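Local structure of periplasmic solute binding protein (Pectobacterium atrosepticum, 4RY1) at residues Asp65-Pro70 with Thr283-Ser288; Ser177-Lys182 with Arg199-Glu204; Ile188-Gln193 with Ala363-Met368; Ala277-Leu282 with Glu359-Val364; Gln371-Leu376 with Arg404-Ala409. The protein probably binds a sugar in the periplasm and delivers it to an ABC-type transporter for uptake. All blocks are in the same frame, centred on the assembly; numbering follows the deposited sequence. Where two conformers were deposited one is given.

Contact 1 of 5, residues Asp65-Pro70 with Thr283-Ser288; sequences DWNWLP and TSKPSS. With GOL (glycerol), chain C.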
# COMPACT_ATOMS: atom_id res chain seq x y z
N ASP A 65 -2.21 -0.51 9.73
CA ASP A 65 -1.48 0.14 8.67
C ASP A 65 -0.48 1.15 9.26
O ASP A 65 -0.77 1.83 10.25
CB ASP A 65 -2.44 0.81 7.67
CG ASP A 65 -2.48 0.14 6.29
OD1 ASP A 65 -1.77 -0.84 5.99
OD2 ASP A 65 -3.28 0.62 5.47
N TRP A 66 0.68 1.26 8.61
CA TRP A 66 1.72 2.22 9.03
C TRP A 66 1.21 3.65 9.10
O TRP A 66 1.57 4.44 9.99
CB TRP A 66 2.92 2.09 8.10
CG TRP A 66 3.93 3.18 8.14
CD1 TRP A 66 4.96 3.31 9.02
CD2 TRP A 66 4.05 4.24 7.21
NE1 TRP A 66 5.70 4.43 8.70
CE2 TRP A 66 5.16 5.00 7.58
CE3 TRP A 66 3.31 4.63 6.08
CZ2 TRP A 66 5.56 6.12 6.87
CZ3 TRP A 66 3.72 5.73 5.37
CH2 TRP A 66 4.83 6.46 5.77
N ASN A 67 0.36 4.00 8.15
CA ASN A 67 -0.16 5.36 8.08
C ASN A 67 -1.21 5.67 9.12
O ASN A 67 -1.69 6.82 9.17
CB ASN A 67 -0.65 5.62 6.67
CG ASN A 67 -1.45 4.48 6.13
OD1 ASN A 67 -0.92 3.37 5.89
ND2 ASN A 67 -2.72 4.71 5.95
N TRP A 68 -1.53 4.70 9.98
CA TRP A 68 -2.40 4.93 11.14
C TRP A 68 -1.62 5.34 12.37
O TRP A 68 -2.23 5.72 13.39
CB TRP A 68 -3.26 3.73 11.48
CG TRP A 68 -4.13 3.24 10.37
CD1 TRP A 68 -4.42 3.86 9.19
CD2 TRP A 68 -4.77 1.97 10.34
NE1 TRP A 68 -5.22 3.06 8.42
CE2 TRP A 68 -5.47 1.90 9.12
CE3 TRP A 68 -4.87 0.90 11.24
CZ2 TRP A 68 -6.22 0.78 8.75
CZ3 TRP A 68 -5.63 -0.21 10.87
CH2 TRP A 68 -6.27 -0.26 9.64
N LEU A 69 -0.30 5.29 12.31
CA LEU A 69 0.50 5.66 13.48
C LEU A 69 0.33 7.13 13.90
O LEU A 69 0.35 7.43 15.09
CB LEU A 69 1.97 5.28 13.32
CG LEU A 69 2.26 3.78 13.35
CD1 LEU A 69 3.76 3.55 13.20
CD2 LEU A 69 1.76 3.13 14.63
N PRO A 70 0.15 8.07 12.94
CA PRO A 70 -0.14 9.45 13.44
C PRO A 70 -1.38 9.54 14.33
O PRO A 70 -1.34 10.12 15.41
CB PRO A 70 -0.25 10.27 12.16
CG PRO A 70 0.68 9.54 11.23
CD PRO A 70 0.42 8.08 11.49
N THR A 283 8.90 4.30 -4.01
CA THR A 283 7.92 4.57 -2.94
C THR A 283 7.64 3.28 -2.19
O THR A 283 7.09 2.34 -2.74
CB THR A 283 6.64 5.16 -3.55
OG1 THR A 283 7.00 6.34 -4.28
CG2 THR A 283 5.60 5.50 -2.49
N SER A 284 8.07 3.27 -0.94
CA SER A 284 8.00 2.09 -0.09
C SER A 284 7.51 2.41 1.31
O SER A 284 7.72 3.52 1.82
CB SER A 284 9.36 1.40 0.03
OG SER A 284 9.97 1.14 -1.22
N LYS A 285 6.91 1.41 1.94
CA LYS A 285 6.45 1.51 3.33
C LYS A 285 6.17 0.13 3.86
O LYS A 285 6.12 -0.83 3.09
CB LYS A 285 5.18 2.34 3.44
CG LYS A 285 3.94 1.67 2.85
CD LYS A 285 2.66 2.40 3.20
CE LYS A 285 1.43 1.60 2.84
NZ LYS A 285 0.17 2.22 3.36
N PRO A 286 5.98 -0.01 5.18
CA PRO A 286 5.48 -1.30 5.65
C PRO A 286 4.13 -1.63 5.07
O PRO A 286 3.26 -0.76 5.04
CB PRO A 286 5.37 -1.11 7.17
CG PRO A 286 6.29 0.02 7.48
CD PRO A 286 6.17 0.93 6.29
N SER A 287 3.92 -2.87 4.66
CA SER A 287 2.60 -3.24 4.15
C SER A 287 1.55 -3.23 5.25
O SER A 287 0.37 -3.00 4.98
CB SER A 287 2.62 -4.63 3.52
OG SER A 287 2.73 -5.65 4.51
N SER A 288 2.01 -3.50 6.46
CA SER A 288 1.22 -3.54 7.69
C SER A 288 2.18 -3.85 8.82
O SER A 288 3.31 -4.29 8.58
CB SER A 288 0.10 -4.59 7.64
OG SER A 288 -1.09 -4.05 7.05
C1 GOL C . -0.50 -1.51 2.26
O1 GOL C . 0.06 -2.82 2.33
C2 GOL C . -2.03 -1.60 2.45
O2 GOL C . -2.37 -2.09 3.76
C3 GOL C . -2.75 -0.27 2.19
O3 GOL C . -2.15 0.78 2.94
O HOH W 1 0.86 0.02 6.09
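D65 OD1 and the carbonyl oxygen of S287 are two acceptors only 3.2 Å apart, and a bound glycerol, probably from the crystallisation liquor, donates a hydrogen bond to each. Its O2 donates to D65 OD1 at 2.6 Å, and its O1 donates to S287 O. The remaining hydroxyl, O3, donates to D65 OD2 and accepts from K285 NZ at 2.8 Å. One water accepts from W66 N and donates to D65 OD1 and P286 O. Next to this polar group the indole of W66, its CG anti to the backbone N (chi1 166°), presents one face to the strand. P286 CD makes a CH-pi contact 3.9 Å from the centroid of the five-membered ring, while K285 CD lies 3.7 Å from W66 CE3. Lysine suits this place because its extended methylenes pack on tryptophan and still carry the ammonium onward. K285 NZ donates a hydrogen bond to N67 OD1 at 3.0 Å, from above the amide carbonyl plane, and forms a salt bridge with E369. S251 also binds the glycerol, which may mark part of the central sugar pocket expected in this family. Residues 65-70 lead from strand 61-64 into helix 69-74; residues 283-288 enter strand 284-292, which pairs antiparallel with both 61-64 and 107-123, and W66 NE1 is hydrogen-bonded to T101 O, in a loop that P286 also touches.

Contact 2 of 5, residues Ser177-Lys182 with Arg199-Glu204; sequences SYMAQK and RDQVRE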
# COMPACT_ATOMS: atom_id res chain seq x y z
N SER A 177 5.53 10.46 -7.11
CA SER A 177 6.78 9.83 -7.54
C SER A 177 7.39 10.64 -8.70
O SER A 177 8.60 10.95 -8.70
CB SER A 177 6.52 8.36 -7.95
OG SER A 177 7.70 7.64 -8.22
N TYR A 178 6.54 11.02 -9.65
CA TYR A 178 6.95 11.91 -10.74
C TYR A 178 7.60 13.20 -10.22
O TYR A 178 8.68 13.61 -10.66
CB TYR A 178 5.74 12.27 -11.61
CG TYR A 178 6.01 13.33 -12.67
CD1 TYR A 178 6.64 13.00 -13.87
CD2 TYR A 178 5.58 14.65 -12.49
CE1 TYR A 178 6.87 13.96 -14.85
CE2 TYR A 178 5.79 15.61 -13.48
CZ TYR A 178 6.44 15.26 -14.65
OH TYR A 178 6.69 16.19 -15.63
N MET A 179 6.92 13.85 -9.28
CA MET A 179 7.39 15.12 -8.73
C MET A 179 8.66 14.97 -7.90
O MET A 179 9.49 15.88 -7.85
CB MET A 179 6.30 15.80 -7.91
CG MET A 179 5.05 16.16 -8.71
SD MET A 179 5.19 17.53 -9.93
CE MET A 179 5.22 18.94 -8.80
N ALA A 180 8.82 13.81 -7.27
CA ALA A 180 10.06 13.54 -6.52
C ALA A 180 11.24 13.40 -7.49
O ALA A 180 12.34 13.89 -7.23
CB ALA A 180 9.93 12.30 -5.67
N GLN A 181 11.00 12.71 -8.60
CA GLN A 181 12.00 12.58 -9.67
C GLN A 181 12.39 13.92 -10.25
O GLN A 181 13.56 14.19 -10.50
CB GLN A 181 11.46 11.71 -10.79
CG GLN A 181 11.30 10.27 -10.37
CD GLN A 181 10.71 9.43 -11.47
OE1 GLN A 181 10.44 9.92 -12.56
NE2 GLN A 181 10.51 8.16 -11.20
N LYS A 182 11.37 14.75 -10.47
CA LYS A 182 11.57 16.05 -11.13
C LYS A 182 12.26 17.09 -10.26
O LYS A 182 13.14 17.83 -10.69
CB LYS A 182 10.23 16.64 -11.58
CG LYS A 182 10.39 17.97 -12.31
CD LYS A 182 9.24 18.21 -13.26
CE LYS A 182 9.62 19.29 -14.26
NZ LYS A 182 8.47 20.19 -14.51
N ARG A 199 2.15 26.62 -5.03
CA ARG A 199 0.89 26.73 -5.77
C ARG A 199 1.09 26.20 -7.20
O ARG A 199 0.25 25.46 -7.72
CB ARG A 199 0.42 28.18 -5.82
CG ARG A 199 -0.77 28.39 -6.76
CD ARG A 199 -0.82 29.81 -7.28
NE ARG A 199 0.16 30.06 -8.33
CZ ARG A 199 0.29 31.23 -8.95
NH1 ARG A 199 1.21 31.39 -9.90
NH2 ARG A 199 -0.49 32.25 -8.62
N ASP A 200 2.18 26.60 -7.84
CA ASP A 200 2.51 26.14 -9.20
C ASP A 200 2.74 24.63 -9.32
O ASP A 200 2.32 23.99 -10.29
CB ASP A 200 3.73 26.89 -9.74
CG ASP A 200 3.37 28.27 -10.27
OD1 ASP A 200 2.18 28.67 -10.18
OD2 ASP A 200 4.28 28.97 -10.76
N GLN A 201 3.38 24.06 -8.32
CA GLN A 201 3.61 22.61 -8.30
C GLN A 201 2.34 21.77 -8.11
O GLN A 201 2.19 20.71 -8.71
CB GLN A 201 4.67 22.27 -7.26
CG GLN A 201 6.04 22.71 -7.72
CD GLN A 201 7.10 22.58 -6.65
OE1 GLN A 201 6.85 22.87 -5.47
NE2 GLN A 201 8.30 22.19 -7.06
N VAL A 202 1.42 22.26 -7.30
CA VAL A 202 0.10 21.63 -7.14
C VAL A 202 -0.65 21.69 -8.48
O VAL A 202 -1.28 20.73 -8.89
CB VAL A 202 -0.73 22.26 -6.01
CG1 VAL A 202 -2.09 21.60 -5.93
CG2 VAL A 202 0.02 22.08 -4.68
N ARG A 203 -0.57 22.82 -9.18
CA ARG A 203 -1.12 22.86 -10.55
C ARG A 203 -0.53 21.84 -11.52
O ARG A 203 -1.24 21.24 -12.33
CB ARG A 203 -0.93 24.23 -11.15
CG ARG A 203 -1.90 25.21 -10.58
CD ARG A 203 -1.51 26.62 -10.95
NE ARG A 203 -2.41 27.57 -10.31
CZ ARG A 203 -2.48 28.86 -10.63
NH1 ARG A 203 -1.69 29.37 -11.57
NH2 ARG A 203 -3.34 29.64 -10.00
N GLU A 204 0.78 21.68 -11.44
CA GLU A 204 1.52 20.72 -12.24
C GLU A 204 1.06 19.30 -11.91
O GLU A 204 0.97 18.46 -12.80
CB GLU A 204 3.02 20.90 -12.00
CG GLU A 204 3.90 19.96 -12.81
CD GLU A 204 5.38 20.29 -12.71
OE1 GLU A 204 5.75 21.13 -11.86
OE2 GLU A 204 6.17 19.66 -13.44
O HOH W 2 5.11 18.35 -15.41
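K182 and E204 reach toward each other tip to tip between two helices, and K182 NZ donates to E204 OE2 at 2.6 Å in a salt bridge. The ammonium arrives on the syn side of the carboxylate, somewhat out of its plane. That same OE2 accepts a second hydrogen bond, from a water at 2.6 Å, and the water is also hydrogen-bonded to Y178 OH at 2.7 Å. The other oxygen, E204 OE1, is hydrogen-bonded to the hydroxyl of Y183, so both carboxylate oxygens have partners, which would favour the charged form. Y178 turns a ring edge to the carboxylate, the two planes being 78° apart, while its ring stacks with F208 and meets W138 edge-to-face. These are helices 169-183 and 199-214, consecutive helices joined by the small antiparallel hairpin 188-189/194-195. Their short segments cross at 129°, with axes 11.6 Å apart at closest approach. Across so wide a gap a long, flexible residue is well suited. M179, bent at chi2 and chi3, brings CE to 3.5 Å from Q201 O and 3.7 Å from Q201 CB, and its SD lies 3.9 Å from E204 CD. Q201 spends its own OE1 on the backbone N of S198, just ahead of the helix. On the exposed flank R199 grips D200 side-on, NE and NH1 both donating to D200 OD1 from one face of the carboxylate.

Contact 3 of 5, residues Ile188-Gln193 with Ala363-Met368; sequences IDEKKQ and AVSPFM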
# COMPACT_ATOMS: atom_id res chain seq x y z
N ILE A 188 4.57 16.50 1.20
CA ILE A 188 4.22 16.96 2.57
C ILE A 188 5.43 17.62 3.26
O ILE A 188 6.53 17.09 3.20
CB ILE A 188 3.74 15.80 3.48
CG1 ILE A 188 2.67 14.94 2.79
CG2 ILE A 188 3.28 16.31 4.85
CD1 ILE A 188 1.37 15.67 2.54
N ASP A 189 5.18 18.76 3.89
CA ASP A 189 6.13 19.40 4.83
C ASP A 189 5.57 19.23 6.23
O ASP A 189 4.73 20.01 6.66
CB ASP A 189 6.33 20.90 4.52
CG ASP A 189 7.47 21.51 5.32
OD1 ASP A 189 7.71 21.05 6.46
OD2 ASP A 189 8.11 22.46 4.84
N GLU A 190 6.03 18.20 6.95
CA GLU A 190 5.48 17.92 8.28
C GLU A 190 5.77 19.03 9.30
O GLU A 190 4.91 19.35 10.13
CB GLU A 190 5.93 16.57 8.80
CG GLU A 190 5.40 15.43 7.94
CD GLU A 190 5.73 14.06 8.48
OE1 GLU A 190 6.01 13.94 9.69
OE2 GLU A 190 5.68 13.09 7.68
N LYS A 191 6.95 19.62 9.22
CA LYS A 191 7.33 20.75 10.09
C LYS A 191 6.36 21.94 9.96
O LYS A 191 5.93 22.55 10.96
CB LYS A 191 8.75 21.22 9.76
CG LYS A 191 9.84 20.21 10.08
CD LYS A 191 11.03 20.36 9.13
CE LYS A 191 12.31 19.73 9.68
NZ LYS A 191 13.24 20.72 10.30
N LYS A 192 6.03 22.27 8.72
CA LYS A 192 5.12 23.38 8.42
C LYS A 192 3.64 23.00 8.51
O LYS A 192 2.76 23.86 8.40
CB LYS A 192 5.40 23.97 7.03
CG LYS A 192 6.77 24.59 6.85
CD LYS A 192 6.75 25.50 5.62
CE LYS A 192 8.11 25.77 4.98
NZ LYS A 192 9.31 25.52 5.82
N GLN A 193 3.37 21.70 8.69
CA GLN A 193 2.01 21.13 8.74
C GLN A 193 1.23 21.51 7.50
O GLN A 193 0.08 21.92 7.57
CB GLN A 193 1.29 21.58 10.00
CG GLN A 193 2.11 21.18 11.21
CD GLN A 193 1.54 21.56 12.55
OE1 GLN A 193 0.51 22.22 12.67
NE2 GLN A 193 2.24 21.12 13.59
N ALA A 363 11.64 11.33 1.51
CA ALA A 363 10.79 10.62 2.46
C ALA A 363 9.34 10.53 1.99
O ALA A 363 8.83 11.45 1.37
CB ALA A 363 10.83 11.32 3.82
N VAL A 364 8.71 9.41 2.34
CA VAL A 364 7.29 9.19 2.17
C VAL A 364 6.64 9.53 3.51
O VAL A 364 7.04 8.99 4.55
CB VAL A 364 7.00 7.72 1.77
CG1 VAL A 364 5.50 7.46 1.66
CG2 VAL A 364 7.72 7.39 0.46
N SER A 365 5.68 10.45 3.49
CA SER A 365 4.97 10.88 4.68
C SER A 365 3.73 10.05 4.86
O SER A 365 2.98 9.85 3.90
CB SER A 365 4.54 12.34 4.55
OG SER A 365 3.85 12.73 5.70
N PRO A 366 3.47 9.60 6.09
CA PRO A 366 2.19 8.90 6.28
C PRO A 366 0.99 9.80 6.00
O PRO A 366 -0.14 9.30 5.75
CB PRO A 366 2.25 8.49 7.75
CG PRO A 366 3.16 9.48 8.40
CD PRO A 366 4.21 9.74 7.36
N PHE A 367 1.20 11.12 6.07
CA PHE A 367 0.09 12.05 5.87
C PHE A 367 -0.39 12.14 4.43
O PHE A 367 -1.51 12.58 4.20
CB PHE A 367 0.46 13.42 6.42
CG PHE A 367 0.71 13.40 7.90
CD1 PHE A 367 -0.34 13.23 8.79
CD2 PHE A 367 1.99 13.50 8.40
CE1 PHE A 367 -0.11 13.15 10.15
CE2 PHE A 367 2.22 13.45 9.75
CZ PHE A 367 1.17 13.27 10.63
N MET A 368 0.44 11.70 3.48
CA MET A 368 -0.01 11.60 2.08
C MET A 368 -1.19 10.63 1.93
O MET A 368 -2.01 10.78 1.01
CB MET A 368 1.16 11.27 1.13
CG MET A 368 1.50 9.80 0.91
SD MET A 368 2.65 9.49 -0.46
CE MET A 368 1.78 10.45 -1.67
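E190 holds CG anti to its carbonyl carbon (chi1 -64°) and runs out extended, while S365 sets OG anti to its backbone N (chi1 179°), which brings S365 OG within bonding distance of E190 OE2. S365 OG donates to E190 OE2 at 2.7 Å, arriving on the anti side of the carboxylate and 31° out of its plane. The other oxygen, E190 OE1, forms a salt bridge with R74 of helix 69-74, so this glutamate ties two parts of the fold together. Its carboxylate also stands at the edge of the F367 ring, the planes nearly perpendicular, with E190 CD 3.8 Å from F367 CE2. Next to this polar pair the contact is buried and apolar. I188 lays CG1 3.7 Å from S365 CB, and its CG2 lies 4.3 Å from F367 CB; a branched aliphatic residue can touch both neighbours at once. L406 of helix 391-409 packs on I188 and F367 as well. Serine fits its position by doing two jobs: besides donating to E190, S365 OG accepts from F367 N at 3.1 Å. The result is an ST turn leading into the 3-10 segment 366-368, packed against the beta-hairpin formed by strands 188-189 and 194-195.

Contact 4 of 5, residues Ala277-Leu282 with Glu359-Val364; sequences AKDSGL and ESKVAV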
# COMPACT_ATOMS: atom_id res chain seq x y z
N ALA A 277 16.66 12.12 -13.84
CA ALA A 277 15.94 12.36 -12.60
C ALA A 277 16.87 12.62 -11.44
O ALA A 277 17.95 12.05 -11.35
CB ALA A 277 15.04 11.17 -12.26
N LYS A 278 16.39 13.43 -10.52
CA LYS A 278 17.15 13.81 -9.32
C LYS A 278 17.06 12.76 -8.22
O LYS A 278 17.90 12.69 -7.31
CB LYS A 278 16.62 15.12 -8.77
CG LYS A 278 16.65 16.28 -9.75
CD LYS A 278 16.51 17.58 -8.97
CE LYS A 278 16.19 18.81 -9.82
NZ LYS A 278 17.39 19.64 -10.14
N ASP A 279 16.01 11.98 -8.31
CA ASP A 279 15.68 10.95 -7.32
C ASP A 279 14.93 9.85 -8.05
O ASP A 279 14.29 10.12 -9.06
CB ASP A 279 14.78 11.51 -6.24
CG ASP A 279 14.65 10.57 -5.06
OD1 ASP A 279 15.60 10.50 -4.25
OD2 ASP A 279 13.61 9.91 -4.91
N SER A 280 15.02 8.63 -7.54
CA SER A 280 14.30 7.51 -8.16
C SER A 280 12.79 7.63 -7.98
O SER A 280 12.02 7.10 -8.78
CB SER A 280 14.77 6.19 -7.57
OG SER A 280 14.36 6.07 -6.22
N GLY A 281 12.36 8.28 -6.91
CA GLY A 281 10.93 8.33 -6.60
C GLY A 281 10.37 6.99 -6.15
O GLY A 281 9.16 6.84 -6.08
N LEU A 282 11.25 6.04 -5.84
CA LEU A 282 10.83 4.72 -5.34
C LEU A 282 10.07 4.89 -4.05
O LEU A 282 10.52 5.56 -3.13
CB LEU A 282 12.04 3.81 -5.09
CG LEU A 282 11.75 2.39 -4.59
CD1 LEU A 282 10.97 1.63 -5.65
CD2 LEU A 282 13.02 1.64 -4.20
N GLU A 359 17.70 3.54 -4.12
CA GLU A 359 17.01 4.06 -2.94
C GLU A 359 16.63 5.52 -3.15
O GLU A 359 17.44 6.31 -3.64
CB GLU A 359 17.92 3.95 -1.72
CG GLU A 359 17.18 4.01 -0.40
CD GLU A 359 18.04 3.56 0.77
OE1 GLU A 359 18.92 2.68 0.59
OE2 GLU A 359 17.84 4.09 1.89
N SER A 360 15.41 5.87 -2.77
CA SER A 360 14.97 7.28 -2.79
C SER A 360 15.55 8.01 -1.59
O SER A 360 15.70 7.43 -0.52
CB SER A 360 13.45 7.41 -2.74
OG SER A 360 13.04 8.78 -2.72
N LYS A 361 15.83 9.28 -1.79
CA LYS A 361 16.27 10.19 -0.72
C LYS A 361 15.15 11.12 -0.29
O LYS A 361 15.36 12.04 0.51
CB LYS A 361 17.44 11.02 -1.19
CG LYS A 361 18.63 10.14 -1.38
CD LYS A 361 19.49 10.66 -2.50
CE LYS A 361 20.88 10.05 -2.46
NZ LYS A 361 21.12 9.12 -3.60
N VAL A 362 13.97 10.85 -0.83
CA VAL A 362 12.82 11.72 -0.59
C VAL A 362 11.83 10.91 0.26
O VAL A 362 11.23 9.94 -0.22
CB VAL A 362 12.17 12.18 -1.90
CG1 VAL A 362 10.98 13.09 -1.65
CG2 VAL A 362 13.18 12.91 -2.78
N ALA A 363 11.64 11.33 1.51
CA ALA A 363 10.79 10.62 2.46
C ALA A 363 9.34 10.53 1.99
O ALA A 363 8.83 11.45 1.37
CB ALA A 363 10.83 11.32 3.82
N VAL A 364 8.71 9.41 2.34
CA VAL A 364 7.29 9.19 2.17
C VAL A 364 6.64 9.53 3.51
O VAL A 364 7.04 8.99 4.55
CB VAL A 364 7.00 7.72 1.77
CG1 VAL A 364 5.50 7.46 1.66
CG2 VAL A 364 7.72 7.39 0.46
O HOH W 3 17.26 8.00 -5.87
O HOH W 4 10.27 8.28 -2.74
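D279 and S360 lock together where an Asx turn in one loop meets an ST turn in the other. S360 OG donates to the syn lone pair of D279 OD2 at only 2.5 Å, and K361 N gives a nearly straight bond (173°) to the syn lone pair of D279 OD1. The aspartate also closes its own turn, since G281 N donates to D279 OD2 at 2.9 Å from above the carboxylate plane. Three protein donors thus grip one buried carboxylate, which would favour its charged form. V362 CG2 covers the group, 3.6 Å from D279 CG. Glycine suits position 281, where phi is positive. A second ST turn, L282 N to S280 OG, stands alongside, and S280 OG is bonded to P358 O too. The solvent side is looser. E359 and K361 are exposed, and K361 NZ remains 5.7 Å from D279 OD1, too far for a salt bridge. Water fills in here: one molecule accepts from S280 N, donates to E359 O at 2.8 Å and gives D279 OD1 a weak bond. S360 OG, already a donor to D279, accepts from V362 N at 3.0 Å and from a second water, which also donates to L282 O at 2.8 Å.

Contact 5 of 5, residues Gln371-Leu376 with Arg404-Ala409; sequences QELVQL and RILKRA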
# COMPACT_ATOMS: atom_id res chain seq x y z
N GLN A 371 -6.95 10.07 5.08
CA GLN A 371 -8.17 9.74 4.33
C GLN A 371 -8.90 11.01 3.86
O GLN A 371 -9.42 11.03 2.75
CB GLN A 371 -9.13 8.86 5.15
N GLU A 372 -8.96 12.05 4.69
CA GLU A 372 -9.56 13.32 4.25
C GLU A 372 -8.81 13.92 3.07
O GLU A 372 -9.41 14.44 2.12
CB GLU A 372 -9.56 14.36 5.36
CG GLU A 372 -10.66 14.17 6.37
CD GLU A 372 -10.74 15.31 7.37
OE1 GLU A 372 -10.35 15.10 8.53
OE2 GLU A 372 -11.14 16.43 6.99
N LEU A 373 -7.49 13.89 3.14
CA LEU A 373 -6.67 14.41 2.04
C LEU A 373 -6.95 13.63 0.74
O LEU A 373 -7.12 14.19 -0.34
CB LEU A 373 -5.20 14.37 2.43
CG LEU A 373 -4.21 14.95 1.43
CD1 LEU A 373 -3.05 15.61 2.17
CD2 LEU A 373 -3.68 13.91 0.45
N VAL A 374 -6.94 12.30 0.85
CA VAL A 374 -7.16 11.46 -0.32
C VAL A 374 -8.57 11.68 -0.90
O VAL A 374 -8.74 11.71 -2.11
CB VAL A 374 -6.95 9.98 0.02
CG1 VAL A 374 -7.44 9.07 -1.09
CG2 VAL A 374 -5.48 9.74 0.32
N GLN A 375 -9.56 11.86 -0.03
CA GLN A 375 -10.92 12.18 -0.51
C GLN A 375 -11.04 13.55 -1.15
O GLN A 375 -11.73 13.70 -2.15
CB GLN A 375 -11.96 12.00 0.60
CG GLN A 375 -12.22 10.52 0.87
CD GLN A 375 -12.54 9.73 -0.40
OE1 GLN A 375 -13.48 10.06 -1.12
NE2 GLN A 375 -11.73 8.70 -0.69
N LEU A 376 -10.28 14.52 -0.64
CA LEU A 376 -10.24 15.84 -1.24
C LEU A 376 -9.64 15.78 -2.65
O LEU A 376 -10.16 16.37 -3.59
CB LEU A 376 -9.46 16.82 -0.36
CG LEU A 376 -9.66 18.28 -0.76
CD1 LEU A 376 -11.09 18.73 -0.51
CD2 LEU A 376 -8.71 19.20 -0.01
N ARG A 404 -5.68 22.99 5.41
CA ARG A 404 -6.59 22.93 6.58
C ARG A 404 -6.59 21.53 7.20
O ARG A 404 -6.52 21.40 8.40
CB ARG A 404 -8.03 23.37 6.24
CG ARG A 404 -8.15 24.85 5.87
CD ARG A 404 -9.58 25.29 5.59
NE ARG A 404 -10.11 24.90 4.27
CZ ARG A 404 -9.84 25.53 3.12
NH1 ARG A 404 -9.02 26.57 3.08
NH2 ARG A 404 -10.40 25.10 1.99
N ILE A 405 -6.68 20.50 6.37
CA ILE A 405 -6.69 19.11 6.87
C ILE A 405 -5.40 18.79 7.63
O ILE A 405 -5.43 18.25 8.72
CB ILE A 405 -6.88 18.10 5.72
CG1 ILE A 405 -8.30 18.18 5.17
CG2 ILE A 405 -6.58 16.67 6.20
CD1 ILE A 405 -8.46 17.64 3.77
N LEU A 406 -4.28 19.16 7.03
CA LEU A 406 -2.96 18.88 7.61
C LEU A 406 -2.69 19.61 8.92
O LEU A 406 -2.02 19.08 9.80
CB LEU A 406 -1.84 19.12 6.59
CG LEU A 406 -1.86 18.18 5.37
CD1 LEU A 406 -0.76 18.59 4.41
CD2 LEU A 406 -1.69 16.70 5.70
N LYS A 407 -3.23 20.81 9.07
CA LYS A 407 -3.07 21.52 10.34
C LYS A 407 -3.79 20.81 11.49
O LYS A 407 -3.39 20.89 12.64
CB LYS A 407 -3.52 22.96 10.19
CG LYS A 407 -2.38 23.82 9.68
CD LYS A 407 -1.56 24.30 10.87
CE LYS A 407 -0.15 24.75 10.51
NZ LYS A 407 0.66 24.95 11.75
N ARG A 408 -4.86 20.11 11.14
CA ARG A 408 -5.57 19.25 12.08
C ARG A 408 -4.84 17.93 12.34
O ARG A 408 -4.71 17.49 13.48
CB ARG A 408 -7.00 18.98 11.59
CG ARG A 408 -8.04 19.86 12.24
CD ARG A 408 -9.46 19.44 11.90
NE ARG A 408 -9.75 19.49 10.46
CZ ARG A 408 -9.90 18.42 9.68
NH1 ARG A 408 -9.77 17.19 10.18
NH2 ARG A 408 -10.16 18.58 8.39
N ALA A 409 -4.38 17.32 11.26
CA ALA A 409 -3.82 15.96 11.30
C ALA A 409 -2.39 15.89 11.84
O ALA A 409 -2.02 14.95 12.53
CB ALA A 409 -3.85 15.35 9.90
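E372 and R408 pair across two antiparallel helices, and the glutamate touches its neighbours at both ends of its side chain. Its CB rests against I405, 3.8 Å from CD1. CG, anti to the carbonyl carbon (chi1 -79°), starts an extended chain, and CD comes level with the guanidinium edge of R408. At the tip OE1 accepts from R408 NH1 at 2.7 Å, almost straight, through its syn lone pair. OE2 accepts from R408 NH2 at 2.7 Å on the syn side, slightly out of plane. This is an end-on, two-nitrogen grip, with carboxylate and guanidinium only 15° from coplanar. Inward of the salt bridge, I405 points into the interface: its CD1 lies 3.7 Å from E372 O and 4.1 Å from L376 CD2. The long arm of isoleucine thus ends on both backbone and side chain, while the CG2 branch lies against E372 CB. L373 CD1 and L406 CD2 continue the apolar seam at 3.9 Å, and L373 also packs on L172 of helix 169-183. Helices 371-385 and 391-409 form a helical hairpin; the axes of the short segments approach to 9.9 Å, their directions 171° apart. The chemistry is graded from leucine and isoleucine inside to an ion pair outside. Both charged residues touch a crystal neighbour, so their exact pose may owe something to the lattice, whereas the apolar contacts lie within the hairpin itself.

Contact 1 lies nearest the centre of the chain, about 8 Å away, where strand 284-292 joins the mixed sheet; the other four lie some 17 to 21 Å out. Contact 2 is nested in sequence within the loop closed by contact 1, whereas contact 5 comes last, in the C-terminal helical hairpin. Contacts 3 and 4 share A363 and V364, so the one loop between helices 346-356 and 371-385 meets both the 188-189 hairpin and the approach to strand 284-292. Centres of contacts 3 and 5 are about 11 Å apart, and Q193 OE1 is probably hydrogen-bonded to K407 NZ between them. Helix 169-183 links contact 2 to contact 4 through S177 and Q181. Through contacts 3 and 4 the loop before the C-terminal hairpin packs back on earlier parts of the chain.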